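Local coordinates for adenylate kinase (Cryptosporidium parvum Iowa II, PDB 3BE4), which probably transfers a phosphoryl group between ATP and AMP, as adenylate kinases do, and is seen here with the two-nucleotide mimic bis(adenosine)-5'-pentaphosphate bound, at residues Glu127-Arg132 with Asp166-Glu171; Ile120-Ile125 with Val175-Phe180; Cys133-Ser138 with Gly153-Thr158. One frame throughout, in Å; residues are numbered along the deposited sequence.

Taken in the order 2, 1, 3, the first segments of the contacts run on from helix 122-130 into the lid of this P-loop kinase. Contacts 1 and 2 join the same two helices, 122-130 and 170-184, with centres 11 Å apart, and both reach AP5: R132 of contact 1 holds O1G, R176 of contact 2 holds O2B. They also touch directly, R176 NH1 forming a 2.7 Å salt bridge with D168 OD1. Contact 3 lies between the segments of contact 1 in the sequence, its centre 17 Å from that of contact 1 and 25 Å from that of contact 2. Belonging to the lid, it has its H135 side chain about 11 Å from AP5.

Contact 1 (Glu127-Arg132 with Asp166-Glu171); sequences ERISGR and DDDNAE. With AP5 (bis(adenosine)-5'-pentaphosphate), chain C.
I129 and D168 bring the two backbones closest, their CA atoms 6.7 Å apart, where the last turn of helix 122-130 leads into strand 132-134 and the other segment turns into helix 170-184. The side chain of R132 crosses that of D168 at about a right angle, yet guanidinium and carboxylate lie nearly coplanar, 9° apart. The grip is side-on: R132 NE donates to D168 OD2 at 2.8 Å, and R132 NH2 to the syn lone pair of D168 OD1 at 2.9 Å. R176 NH1 is a second partner of OD1. Bends at chi2 and chi3 (-37°) turn the R132 guanidinium so that its edge also faces the phosphates, where NH2 reaches AP5 O1G at 2.8 Å and NH1 the same oxygen at 3.1 Å. D168 thus fixes the rotation of a phosphate-binding arginine and probably offsets part of its charge. From the helix, the I129 CG2 methyl lies 3.5 Å from D168 CG, against the carboxylate. R128 lays its guanidinium face over one of the two adenines of AP5, with N1B 3.3 Å from its plane. This is part of the AP5 pocket at the root of the lid, with arginines gathered round the phosphates as in adenylate kinases.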
# COMPACT_ATOMS: atom_id res chain seq x y z
N GLU A 127 -15.92 3.54 6.20
CA GLU A 127 -16.68 4.29 5.21
C GLU A 127 -15.76 4.28 3.96
O GLU A 127 -16.30 4.23 2.78
CB GLU A 127 -16.76 5.73 5.75
CG GLU A 127 -17.34 6.66 4.67
CD GLU A 127 -18.77 6.38 4.23
OE1 GLU A 127 -19.44 5.53 4.94
OE2 GLU A 127 -19.19 7.24 3.38
N ARG A 128 -14.47 4.37 4.13
CA ARG A 128 -13.61 4.35 2.87
C ARG A 128 -13.75 3.01 2.14
O ARG A 128 -13.94 2.96 0.90
CB ARG A 128 -12.10 4.51 3.18
CG ARG A 128 -11.74 5.79 3.96
CD ARG A 128 -11.98 6.98 2.99
NE ARG A 128 -11.73 8.30 3.61
CZ ARG A 128 -10.50 8.90 3.72
NH1 ARG A 128 -9.39 8.35 3.24
NH2 ARG A 128 -10.49 10.14 4.31
N ILE A 129 -13.75 1.89 2.85
CA ILE A 129 -13.77 0.54 2.21
C ILE A 129 -15.18 0.31 1.64
O ILE A 129 -15.33 -0.22 0.56
CB ILE A 129 -13.35 -0.54 3.32
CG1 ILE A 129 -11.88 -0.42 3.58
CG2 ILE A 129 -13.77 -1.83 2.68
CD1 ILE A 129 -11.41 -1.35 4.71
N SER A 130 -16.20 0.77 2.35
CA SER A 130 -17.56 0.45 1.93
C SER A 130 -17.90 1.03 0.55
O SER A 130 -18.66 0.41 -0.20
CB SER A 130 -18.57 0.86 2.98
OG SER A 130 -18.68 2.18 2.93
N GLY A 131 -17.28 2.13 0.16
CA GLY A 131 -17.53 2.72 -1.17
C GLY A 131 -16.52 2.30 -2.22
O GLY A 131 -16.66 2.81 -3.35
N ARG A 132 -15.60 1.44 -1.94
CA ARG A 132 -14.48 1.19 -2.85
C ARG A 132 -14.86 0.34 -3.99
O ARG A 132 -15.66 -0.60 -3.90
CB ARG A 132 -13.38 0.47 -2.02
CG ARG A 132 -12.09 0.45 -2.82
CD ARG A 132 -11.31 -0.72 -2.77
NE ARG A 132 -11.15 -1.51 -1.57
CZ ARG A 132 -10.08 -1.46 -0.85
NH1 ARG A 132 -9.08 -0.59 -1.13
NH2 ARG A 132 -9.99 -2.35 0.19
N ASP A 166 -12.90 -9.22 -2.68
CA ASP A 166 -13.50 -10.21 -1.79
C ASP A 166 -13.05 -10.02 -0.40
O ASP A 166 -13.78 -10.55 0.48
CB ASP A 166 -13.14 -11.61 -2.22
CG ASP A 166 -13.86 -12.05 -3.49
OD1 ASP A 166 -14.67 -12.96 -3.52
OD2 ASP A 166 -13.60 -11.54 -4.63
N ASP A 167 -11.95 -9.29 -0.11
CA ASP A 167 -11.61 -9.14 1.30
C ASP A 167 -12.33 -7.94 1.98
O ASP A 167 -12.09 -7.65 3.16
CB ASP A 167 -10.06 -8.98 1.46
CG ASP A 167 -9.45 -7.77 0.75
OD1 ASP A 167 -9.96 -7.40 -0.28
OD2 ASP A 167 -8.30 -7.34 1.11
N ASP A 168 -13.16 -7.24 1.18
CA ASP A 168 -13.91 -6.13 1.67
C ASP A 168 -15.25 -6.57 2.35
O ASP A 168 -16.04 -5.71 2.79
CB ASP A 168 -14.10 -5.07 0.57
CG ASP A 168 -12.78 -4.27 0.40
OD1 ASP A 168 -11.79 -4.32 1.20
OD2 ASP A 168 -12.72 -3.60 -0.70
N ASN A 169 -15.25 -7.76 2.88
CA ASN A 169 -16.45 -8.22 3.60
C ASN A 169 -16.26 -7.83 5.10
O ASN A 169 -15.12 -7.58 5.56
CB ASN A 169 -16.53 -9.74 3.44
CG ASN A 169 -15.31 -10.47 4.09
OD1 ASN A 169 -15.28 -10.81 5.37
ND2 ASN A 169 -14.30 -10.80 3.28
N ALA A 170 -17.38 -7.76 5.84
CA ALA A 170 -17.36 -7.13 7.18
C ALA A 170 -16.40 -7.86 8.12
O ALA A 170 -15.63 -7.18 8.82
CB ALA A 170 -18.79 -7.19 7.82
N GLU A 171 -16.40 -9.20 8.14
CA GLU A 171 -15.52 -9.88 9.11
C GLU A 171 -14.04 -9.67 8.78
O GLU A 171 -13.20 -9.39 9.65
CB GLU A 171 -15.78 -11.37 9.15
CG GLU A 171 -15.03 -12.10 10.25
CD GLU A 171 -15.08 -11.38 11.64
OE1 GLU A 171 -16.18 -11.21 12.29
OE2 GLU A 171 -13.97 -10.94 12.05
PA AP5 C . -3.81 -4.64 0.47
O1A AP5 C . -4.29 -4.77 -0.99
O2A AP5 C . -2.68 -3.78 0.78
O3A AP5 C . -5.06 -4.24 1.39
PB AP5 C . -5.13 -3.44 2.76
O1B AP5 C . -3.90 -3.58 3.52
O2B AP5 C . -6.49 -3.79 3.39
O3B AP5 C . -5.20 -1.88 2.15
PG AP5 C . -6.07 -1.30 0.98
O1G AP5 C . -7.48 -1.72 1.22
O2G AP5 C . -5.39 -1.66 -0.27
O3G AP5 C . -5.88 0.22 1.38
PD AP5 C . -5.17 1.51 0.67
O1D AP5 C . -4.49 1.04 -0.54
O2D AP5 C . -4.46 2.20 1.76
O3D AP5 C . -6.44 2.43 0.34
PE AP5 C . -7.04 2.79 -1.09
O1E AP5 C . -7.38 1.57 -1.77
O2E AP5 C . -6.16 3.79 -1.82
O5F AP5 C . -3.43 -6.06 1.10
C5F AP5 C . -4.37 -7.09 0.75
C4F AP5 C . -4.08 -8.21 1.83
O4F AP5 C . -2.96 -8.93 1.37
C3F AP5 C . -3.78 -7.82 3.23
O3F AP5 C . -4.95 -7.58 3.98
C2F AP5 C . -3.07 -9.12 3.65
O2F AP5 C . -4.04 -10.24 3.73
C1F AP5 C . -2.16 -9.41 2.47
N9A AP5 C . -0.92 -8.69 2.60
C8A AP5 C . -0.57 -7.60 1.76
N7A AP5 C . 0.63 -7.14 2.09
C5A AP5 C . 1.11 -7.96 3.13
C6A AP5 C . 2.31 -7.97 3.81
N6A AP5 C . 3.30 -7.07 3.76
N1A AP5 C . 2.40 -8.98 4.80
C2A AP5 C . 1.44 -9.86 4.91
N3A AP5 C . 0.25 -9.90 4.27
C4A AP5 C . 0.13 -8.92 3.26
O5J AP5 C . -8.29 3.62 -0.65
C5J AP5 C . -9.49 2.93 -0.04
C4J AP5 C . -10.70 3.75 -0.51
O4J AP5 C . -10.73 5.12 -0.05
C3J AP5 C . -10.87 3.71 -2.03
O3J AP5 C . -12.25 3.63 -2.34
C2J AP5 C . -10.40 5.10 -2.32
O2J AP5 C . -11.00 5.61 -3.50
C1J AP5 C . -10.87 6.02 -1.27
N9B AP5 C . -10.09 7.16 -0.91
C8B AP5 C . -8.70 7.29 -0.98
N7B AP5 C . -8.37 8.49 -0.47
C5B AP5 C . -9.52 9.14 -0.08
C6B AP5 C . -9.78 10.33 0.66
N6B AP5 C . -8.77 11.13 1.00
N1B AP5 C . -11.08 10.65 0.93
C2B AP5 C . -12.11 9.74 0.62
N3B AP5 C . -11.91 8.54 -0.01
C4B AP5 C . -10.60 8.18 -0.28
O HOH W 1 -14.38 -3.46 -2.83

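Contact 2 (Ile120-Ile125 with Val175-Phe180); sequences IDDSEI and VRLDVF. With AP5 (bis(adenosine)-5'-pentaphosphate), chain C.
This is a small helix-to-helix contact without hydrogen bonds, in which a leucine meets an isoleucine and the side of an aspartate, between the first turn of helix 122-130 and the middle of helix 170-184. L177 carries it, sliding past both D122 and I125 with the side chains running in opposite directions; the CA atoms of D122 and L177 are 7.3 Å apart. Its CD2 methyl lies 3.6 Å from D122 OD1 and 4.1 Å from I125 CG2, while CD1 sits 4.1 Å from D122 CB. I125 offers that methyl because CG2 stands opposite its backbone N, with CG1 turned beside the N (chi1 -69°). The carboxylate of D122 has its polar partner in H181 NE2, one turn beyond L177. D121 caps the start of its helix, OD2 accepting from E124 N at 3.0 Å from above the carboxylate plane. R176, next to L177, turns instead to AP5, giving NE and NH2 to AP5 O2B at 2.8 and 2.6 Å, with that oxygen in the guanidinium plane. Further contacts between the same two helices are L177 on I126 and R176 on I129.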
# COMPACT_ATOMS: atom_id res chain seq x y z
N ILE A 120 -5.51 8.02 10.49
CA ILE A 120 -6.99 7.99 10.15
C ILE A 120 -7.59 7.02 11.10
O ILE A 120 -6.96 6.02 11.45
CB ILE A 120 -7.24 7.60 8.67
CG1 ILE A 120 -8.75 7.51 8.39
CG2 ILE A 120 -6.56 6.34 8.36
CD1 ILE A 120 -9.07 7.45 6.86
N ASP A 121 -8.84 7.28 11.51
CA ASP A 121 -9.44 6.37 12.51
C ASP A 121 -10.28 5.24 11.92
O ASP A 121 -10.63 5.26 10.76
CB ASP A 121 -10.42 7.21 13.31
CG ASP A 121 -11.45 7.94 12.40
OD1 ASP A 121 -11.02 8.84 11.54
OD2 ASP A 121 -12.70 7.60 12.39
N ASP A 122 -10.57 4.21 12.70
CA ASP A 122 -11.21 3.01 12.14
C ASP A 122 -12.61 3.26 11.61
O ASP A 122 -13.01 2.64 10.62
CB ASP A 122 -11.38 1.89 13.22
CG ASP A 122 -10.08 1.36 13.75
OD1 ASP A 122 -9.00 1.72 13.21
OD2 ASP A 122 -10.13 0.49 14.67
N SER A 123 -13.36 4.19 12.24
CA SER A 123 -14.74 4.41 11.71
C SER A 123 -14.67 5.03 10.31
O SER A 123 -15.45 4.60 9.47
CB SER A 123 -15.52 5.42 12.60
OG SER A 123 -15.78 4.75 13.83
N GLU A 124 -13.75 5.93 10.09
CA GLU A 124 -13.70 6.48 8.70
C GLU A 124 -13.20 5.41 7.80
O GLU A 124 -13.61 5.35 6.62
CB GLU A 124 -12.79 7.71 8.62
CG GLU A 124 -13.03 8.36 7.26
CD GLU A 124 -12.84 9.81 7.12
OE1 GLU A 124 -12.45 10.52 8.02
OE2 GLU A 124 -13.05 10.19 5.94
N ILE A 125 -12.28 4.55 8.23
CA ILE A 125 -11.81 3.46 7.26
C ILE A 125 -13.01 2.61 6.83
O ILE A 125 -13.02 2.15 5.76
CB ILE A 125 -10.79 2.47 8.05
CG1 ILE A 125 -9.51 3.33 8.29
CG2 ILE A 125 -10.63 1.13 7.41
CD1 ILE A 125 -8.82 3.58 6.84
N VAL A 175 -10.85 -8.08 10.96
CA VAL A 175 -9.49 -8.74 11.03
C VAL A 175 -8.40 -7.79 10.60
O VAL A 175 -7.44 -7.58 11.33
CB VAL A 175 -9.47 -10.04 10.33
CG1 VAL A 175 -8.13 -10.68 10.50
CG2 VAL A 175 -10.53 -10.91 10.99
N ARG A 176 -8.58 -7.16 9.40
CA ARG A 176 -7.58 -6.30 8.88
C ARG A 176 -7.22 -5.17 9.83
O ARG A 176 -6.02 -4.86 10.05
CB ARG A 176 -8.01 -5.66 7.49
CG ARG A 176 -7.89 -6.69 6.36
CD ARG A 176 -8.97 -6.52 5.29
NE ARG A 176 -8.57 -5.35 4.48
CZ ARG A 176 -9.44 -4.82 3.59
NH1 ARG A 176 -10.72 -5.28 3.47
NH2 ARG A 176 -9.08 -3.72 2.87
N LEU A 177 -8.26 -4.52 10.40
CA LEU A 177 -8.01 -3.47 11.38
C LEU A 177 -7.32 -4.05 12.65
O LEU A 177 -6.38 -3.43 13.16
CB LEU A 177 -9.30 -2.78 11.70
CG LEU A 177 -9.65 -1.80 10.55
CD1 LEU A 177 -11.11 -1.34 10.76
CD2 LEU A 177 -8.73 -0.65 10.57
N ASP A 178 -7.79 -5.19 13.13
CA ASP A 178 -7.23 -5.71 14.39
C ASP A 178 -5.75 -6.03 14.23
O ASP A 178 -4.86 -5.64 15.08
CB ASP A 178 -7.98 -6.98 14.74
CG ASP A 178 -7.66 -7.45 16.15
OD1 ASP A 178 -7.67 -6.60 17.03
OD2 ASP A 178 -7.32 -8.66 16.34
N VAL A 179 -5.41 -6.76 13.15
CA VAL A 179 -3.97 -7.16 12.96
C VAL A 179 -3.13 -5.90 12.65
O VAL A 179 -1.93 -5.81 13.03
CB VAL A 179 -3.78 -8.28 11.93
CG1 VAL A 179 -4.68 -9.52 12.32
CG2 VAL A 179 -4.33 -7.86 10.55
N PHE A 180 -3.72 -4.92 11.93
CA PHE A 180 -3.01 -3.65 11.77
C PHE A 180 -2.64 -2.96 13.11
O PHE A 180 -1.47 -2.66 13.33
CB PHE A 180 -3.84 -2.64 10.99
CG PHE A 180 -3.25 -1.26 11.05
CD1 PHE A 180 -2.12 -0.92 10.26
CD2 PHE A 180 -3.80 -0.27 11.85
CE1 PHE A 180 -1.52 0.33 10.35
CE2 PHE A 180 -3.25 1.05 11.84
CZ PHE A 180 -2.07 1.29 11.17
PA AP5 C . -3.81 -4.64 0.47
O1A AP5 C . -4.29 -4.77 -0.99
O2A AP5 C . -2.68 -3.78 0.78
O3A AP5 C . -5.06 -4.24 1.39
PB AP5 C . -5.13 -3.44 2.76
O1B AP5 C . -3.90 -3.58 3.52
O2B AP5 C . -6.49 -3.79 3.39
O3B AP5 C . -5.20 -1.88 2.15
PG AP5 C . -6.07 -1.30 0.98
O1G AP5 C . -7.48 -1.72 1.22
O2G AP5 C . -5.39 -1.66 -0.27
O3G AP5 C . -5.88 0.22 1.38
PD AP5 C . -5.17 1.51 0.67
O1D AP5 C . -4.49 1.04 -0.54
O2D AP5 C . -4.46 2.20 1.76
O3D AP5 C . -6.44 2.43 0.34
PE AP5 C . -7.04 2.79 -1.09
O1E AP5 C . -7.38 1.57 -1.77
O2E AP5 C . -6.16 3.79 -1.82
O5F AP5 C . -3.43 -6.06 1.10
C5F AP5 C . -4.37 -7.09 0.75
C4F AP5 C . -4.08 -8.21 1.83
O4F AP5 C . -2.96 -8.93 1.37
C3F AP5 C . -3.78 -7.82 3.23
O3F AP5 C . -4.95 -7.58 3.98
C2F AP5 C . -3.07 -9.12 3.65
O2F AP5 C . -4.04 -10.24 3.73
C1F AP5 C . -2.16 -9.41 2.47
N9A AP5 C . -0.92 -8.69 2.60
C8A AP5 C . -0.57 -7.60 1.76
N7A AP5 C . 0.63 -7.14 2.09
C5A AP5 C . 1.11 -7.96 3.13
C6A AP5 C . 2.31 -7.97 3.81
N6A AP5 C . 3.30 -7.07 3.76
N1A AP5 C . 2.40 -8.98 4.80
C2A AP5 C . 1.44 -9.86 4.91
N3A AP5 C . 0.25 -9.90 4.27
C4A AP5 C . 0.13 -8.92 3.26
O5J AP5 C . -8.29 3.62 -0.65
C5J AP5 C . -9.49 2.93 -0.04
C4J AP5 C . -10.70 3.75 -0.51
O4J AP5 C . -10.73 5.12 -0.05
C3J AP5 C . -10.87 3.71 -2.03
O3J AP5 C . -12.25 3.63 -2.34
C2J AP5 C . -10.40 5.10 -2.32
O2J AP5 C . -11.00 5.61 -3.50
C1J AP5 C . -10.87 6.02 -1.27
N9B AP5 C . -10.09 7.16 -0.91
C8B AP5 C . -8.70 7.29 -0.98
N7B AP5 C . -8.37 8.49 -0.47
C5B AP5 C . -9.52 9.14 -0.08
C6B AP5 C . -9.78 10.33 0.66
N6B AP5 C . -8.77 11.13 1.00
N1B AP5 C . -11.08 10.65 0.93
C2B AP5 C . -12.11 9.74 0.62
N3B AP5 C . -11.91 8.54 -0.01
C4B AP5 C . -10.60 8.18 -0.28

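Contact 3 (Cys133-Ser138 with Gly153-Thr158)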
# COMPACT_ATOMS: atom_id res chain seq x y z
N CYS A 133 -14.36 0.64 -5.17
CA CYS A 133 -14.29 -0.44 -6.22
C CYS A 133 -12.99 -0.31 -7.02
O CYS A 133 -12.29 0.77 -6.95
CB CYS A 133 -15.40 -0.28 -7.25
SG CYS A 133 -15.82 1.28 -7.71
N THR A 134 -12.63 -1.39 -7.69
CA THR A 134 -11.28 -1.49 -8.13
C THR A 134 -11.23 -1.95 -9.59
O THR A 134 -12.10 -2.71 -10.01
CB THR A 134 -10.56 -2.55 -7.35
OG1 THR A 134 -10.62 -2.18 -5.92
CG2 THR A 134 -9.08 -2.70 -7.87
N HIS A 135 -10.33 -1.34 -10.41
CA HIS A 135 -10.02 -1.97 -11.70
C HIS A 135 -9.00 -3.11 -11.51
O HIS A 135 -7.80 -2.87 -11.18
CB HIS A 135 -9.52 -0.81 -12.57
CG HIS A 135 -9.13 -1.30 -13.93
ND1 HIS A 135 -7.84 -1.20 -14.43
CD2 HIS A 135 -9.86 -2.02 -14.83
CE1 HIS A 135 -7.81 -1.74 -15.65
NE2 HIS A 135 -9.02 -2.22 -15.94
N PRO A 136 -9.43 -4.40 -11.65
CA PRO A 136 -8.54 -5.51 -11.27
C PRO A 136 -7.21 -5.59 -12.03
O PRO A 136 -6.22 -5.94 -11.43
CB PRO A 136 -9.42 -6.78 -11.43
CG PRO A 136 -10.68 -6.31 -12.13
CD PRO A 136 -10.77 -4.85 -12.11
N ALA A 137 -7.15 -5.16 -13.30
CA ALA A 137 -5.90 -5.40 -14.07
C ALA A 137 -4.82 -4.45 -13.66
O ALA A 137 -3.61 -4.76 -13.76
CB ALA A 137 -6.19 -5.17 -15.57
N SER A 138 -5.19 -3.23 -13.22
CA SER A 138 -4.20 -2.16 -12.95
C SER A 138 -4.11 -1.90 -11.48
O SER A 138 -3.08 -1.40 -10.98
CB SER A 138 -4.56 -0.83 -13.54
OG SER A 138 -5.75 -0.28 -12.94
N GLY A 153 -19.38 2.96 -13.47
CA GLY A 153 -19.13 1.56 -13.50
C GLY A 153 -17.84 1.10 -14.14
O GLY A 153 -17.57 -0.09 -14.21
N ILE A 154 -17.05 2.08 -14.64
CA ILE A 154 -15.89 1.64 -15.49
C ILE A 154 -14.59 2.48 -15.22
O ILE A 154 -14.66 3.61 -14.71
CB ILE A 154 -16.19 1.73 -17.00
CG1 ILE A 154 -16.63 3.14 -17.38
CG2 ILE A 154 -17.29 0.71 -17.32
CD1 ILE A 154 -16.67 3.22 -19.01
N ASP A 155 -13.50 1.78 -15.48
CA ASP A 155 -12.20 2.36 -15.30
C ASP A 155 -11.98 3.56 -16.25
O ASP A 155 -12.28 3.52 -17.49
CB ASP A 155 -11.21 1.27 -15.49
CG ASP A 155 -9.77 1.76 -15.34
OD1 ASP A 155 -9.39 2.15 -14.26
OD2 ASP A 155 -8.94 1.63 -16.34
N ASP A 156 -11.37 4.61 -15.71
CA ASP A 156 -11.12 5.85 -16.48
C ASP A 156 -10.17 5.61 -17.64
O ASP A 156 -10.27 6.32 -18.64
CB ASP A 156 -10.41 6.85 -15.57
CG ASP A 156 -11.32 7.47 -14.54
OD1 ASP A 156 -12.56 7.32 -14.62
OD2 ASP A 156 -10.82 8.28 -13.70
N VAL A 157 -9.22 4.72 -17.48
CA VAL A 157 -8.14 4.55 -18.48
C VAL A 157 -8.60 3.55 -19.55
O VAL A 157 -8.53 3.85 -20.78
CB VAL A 157 -6.78 4.16 -17.88
CG1 VAL A 157 -5.72 4.00 -19.04
CG2 VAL A 157 -6.27 5.16 -16.88
N THR A 158 -9.06 2.37 -19.12
CA THR A 158 -9.43 1.23 -20.06
C THR A 158 -10.90 1.08 -20.42
O THR A 158 -11.23 0.36 -21.38
CB THR A 158 -9.02 -0.08 -19.52
OG1 THR A 158 -9.82 -0.32 -18.31
CG2 THR A 158 -7.50 -0.08 -19.12
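An Asx motif in the lid, built on D155, meets a histidine next to T134 of strand 132-134. By CA atoms, H135 and D155 are the nearest residues of the two segments, 6.0 Å apart. The imidazole and the carboxylate lie almost parallel, 8° apart, one stacked on the other: D155 OD2 stands 3.5 Å above the ring plane over its centre, and D155 CG is 3.4 Å from H135 CG. The CB of D155 adds a CH-pi contact over the same face, 3.9 Å from the ring centroid. Both side chains reach out by the same torsion, each CG opposite its own backbone N (chi1 179° for H135, 180° for D155), which brings the two flat groups over each other. The backbone of A137 passes beneath the opposite ring face. In the ring plane, H135 ND1 and S138 OG share a nearly straight 2.7 Å hydrogen bond, which fixes the rotation of the imidazole, while NE2 is bonded to E160 OE1. T158 comes in from the other segment, its OG1 3.1 Å from H135 NE2. OD2 of D155 is held by several donors: T158 N and T158 OG1, each at 2.9 Å, both come from the anti side but tilted out of the carboxylate plane, and R140 forms a salt bridge with it. With the hydroxyl of Y142 bonded to D155 OD1, partners at both oxygens restrain rotation of the carboxylate. Within the lid, the contact joins segment 133-138 to the loop that runs from strand 141-143 toward helix 170-184. Strand 132-134 pairs antiparallel with strand 141-143, C133 bonding to Y142 through the backbone, and backbone hydrogen bonds also link G153 with L162 and T134 with V163.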